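Local coordinates for protein maleylacetate reductase (Agrobacterium tumefaciens, PDB 3HL0) that catalyses the NAD-dependent reduction of maleylacetate to 3-oxoadipate, probably in the breakdown of gamma-resorcylate, as a member of the iron-containing alcohol dehydrogenase family, at residues A[178-183]-A[235-240]. Numbering follows the deposited sequence.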
loop_
_atom_site.group_PDB
_atom_site.type_symbol
_atom_site.label_atom_id
_atom_site.label_comp_id
_atom_site.label_asym_id
_atom_site.label_seq_id
_atom_site.Cartn_x
_atom_site.Cartn_y
_atom_site.Cartn_z
ATOM N N ALA A 178 19.102 -7.474 -13.940
ATOM C CA ALA A 178 20.451 -7.122 -13.583
ATOM C C ALA A 178 21.146 -8.318 -12.908
ATOM O O ALA A 178 22.285 -8.678 -13.253
ATOM C CB ALA A 178 20.440 -5.895 -12.661
ATOM N N GLU A 179 20.457 -8.963 -11.962
ATOM C CA GLU A 179 21.079 -10.113 -11.281
ATOM C C GLU A 179 21.199 -11.333 -12.207
ATOM O O GLU A 179 22.108 -12.141 -12.037
ATOM C CB GLU A 179 20.355 -10.495 -9.976
ATOM C CG GLU A 179 20.499 -9.430 -8.899
ATOM C CD GLU A 179 20.716 -10.055 -7.502
ATOM O OE1 GLU A 179 19.822 -10.730 -6.966
ATOM O OE2 GLU A 179 21.833 -9.908 -6.996
ATOM N N ALA A 180 20.271 -11.467 -13.153
ATOM C CA ALA A 180 20.386 -12.579 -14.099
ATOM C C ALA A 180 21.728 -12.529 -14.853
ATOM O O ALA A 180 22.274 -13.593 -15.221
ATOM C CB ALA A 180 19.233 -12.559 -15.069
ATOM N N LEU A 181 22.249 -11.334 -15.098
ATOM C CA LEU A 181 23.510 -11.236 -15.872
ATOM C C LEU A 181 24.697 -11.933 -15.196
ATOM O O LEU A 181 25.623 -12.399 -15.895
ATOM C CB LEU A 181 23.869 -9.771 -16.114
ATOM C CG LEU A 181 22.855 -9.009 -16.973
ATOM C CD1 LEU A 181 23.245 -7.511 -17.010
ATOM C CD2 LEU A 181 22.769 -9.618 -18.410
ATOM N N TYR A 182 24.670 -12.030 -13.871
ATOM C CA TYR A 182 25.785 -12.657 -13.150
ATOM C C TYR A 182 25.371 -13.869 -12.356
ATOM O O TYR A 182 26.108 -14.329 -11.478
ATOM C CB TYR A 182 26.544 -11.630 -12.290
ATOM C CG TYR A 182 25.723 -10.847 -11.275
ATOM C CD1 TYR A 182 25.278 -11.450 -10.084
ATOM C CD2 TYR A 182 25.417 -9.506 -11.519
ATOM C CE1 TYR A 182 24.566 -10.693 -9.124
ATOM C CE2 TYR A 182 24.685 -8.755 -10.601
ATOM C CZ TYR A 182 24.301 -9.348 -9.411
ATOM O OH TYR A 182 23.593 -8.606 -8.474
ATOM N N ALA A 183 24.204 -14.438 -12.678
ATOM C CA ALA A 183 23.771 -15.677 -12.018
ATOM C C ALA A 183 24.841 -16.773 -12.110
ATOM O O ALA A 183 25.526 -16.891 -13.105
ATOM C CB ALA A 183 22.473 -16.200 -12.665
ATOM N N VAL A 235 16.863 -18.356 -13.779
ATOM C CA VAL A 235 18.209 -18.456 -13.219
ATOM C C VAL A 235 18.238 -17.959 -11.765
ATOM O O VAL A 235 17.252 -17.378 -11.273
ATOM C CB VAL A 235 19.277 -17.748 -14.116
ATOM C CG1 VAL A 235 19.216 -18.348 -15.545
ATOM C CG2 VAL A 235 19.035 -16.202 -14.204
ATOM N N GLY A 236 19.333 -18.210 -11.070
ATOM C CA GLY A 236 19.386 -17.911 -9.657
ATOM C C GLY A 236 19.694 -16.430 -9.418
ATOM O O GLY A 236 20.603 -15.862 -10.019
HETATM N N MSE A 237 18.952 -15.830 -8.492
HETATM C CA MSE A 237 19.268 -14.486 -8.053
HETATM C C MSE A 237 20.359 -14.548 -6.954
HETATM O O MSE A 237 20.913 -15.633 -6.648
HETATM C CB MSE A 237 17.980 -13.829 -7.537
HETATM C CG MSE A 237 16.845 -13.764 -8.576
HETATM SE SE MSE A 237 17.179 -12.607 -10.092
HETATM C CE MSE A 237 17.864 -13.934 -11.370
ATOM N N SER A 238 20.720 -13.404 -6.380
ATOM C CA SER A 238 21.866 -13.361 -5.487
ATOM C C SER A 238 21.641 -12.238 -4.477
ATOM O O SER A 238 20.502 -12.054 -4.032
ATOM C CB SER A 238 23.179 -13.239 -6.304
ATOM O OG SER A 238 24.282 -13.312 -5.397
ATOM N N LEU A 239 22.684 -11.473 -4.182
ATOM C CA LEU A 239 22.653 -10.490 -3.107
ATOM C C LEU A 239 21.426 -9.559 -3.157
ATOM O O LEU A 239 20.776 -9.303 -2.136
ATOM C CB LEU A 239 23.932 -9.654 -3.162
ATOM C CG LEU A 239 23.942 -8.391 -2.299
ATOM C CD1 LEU A 239 23.855 -8.761 -0.823
ATOM C CD2 LEU A 239 25.197 -7.559 -2.618
ATOM N N HIS A 240 21.120 -9.037 -4.336
ATOM C CA HIS A 240 20.042 -8.056 -4.349
ATOM C C HIS A 240 18.736 -8.638 -3.861
ATOM O O HIS A 240 18.078 -8.052 -2.989
ATOM C CB HIS A 240 19.875 -7.404 -5.725
ATOM C CG HIS A 240 18.691 -6.479 -5.761
ATOM N ND1 HIS A 240 18.736 -5.178 -5.297
ATOM C CD2 HIS A 240 17.403 -6.730 -6.080
ATOM C CE1 HIS A 240 17.523 -4.651 -5.383
ATOM N NE2 HIS A 240 16.692 -5.580 -5.848
HETATM O O HOH W 1 22.354 -13.713 -9.583
#
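Glu179 of helix 163-180 turns its carboxylate onto the backbone at the start of helix 239-251, joining two helices of the all-helical C-terminal domain of the iron-containing alcohol dehydrogenase fold. Ser238 N donates to Glu179 OE1 (2.9 Å) and His240 N to Glu179 OE2 (2.9 Å), so the buried carboxylate takes up two amides at this N-terminus. Both amides arrive from above the carboxylate plane, about 50° out of it. OE2 also accepts Tyr182 OH (2.6 Å) on its anti lone pair, away from OE1; OE1 is further hydrogen-bonded to His241 ND1. Four partners thus fix the rotation of the group, and together with the helix start they would be expected to favour its ionised form. The CB of His240 packs against Glu179 CD at 3.3 Å; its ring, turned 77° from the carboxylate, is held by Thr266 OG1 at ND1. Ser238 occupies the N-cap position, but its OG, anti to the backbone N (chi1 -175°), bonds Trp329 O, while its CB meets the edge of the Tyr182 ring. Next to this polar group the packing is apolar: Met237, a selenomethionine bent at chi2 and chi3, lays SE beside Glu179 CB and CE beside Ala180, and Val235 CG2 touches the CB atoms of Ala180 and Ala183. The Met237 side chain lies about 9 Å from the bound NAD, near the cofactor but not touching it. Beside the type I turn from Ala180 to Ala183, one water donates to both Glu179 O (2.9 Å) and Gly236 O (2.8 Å).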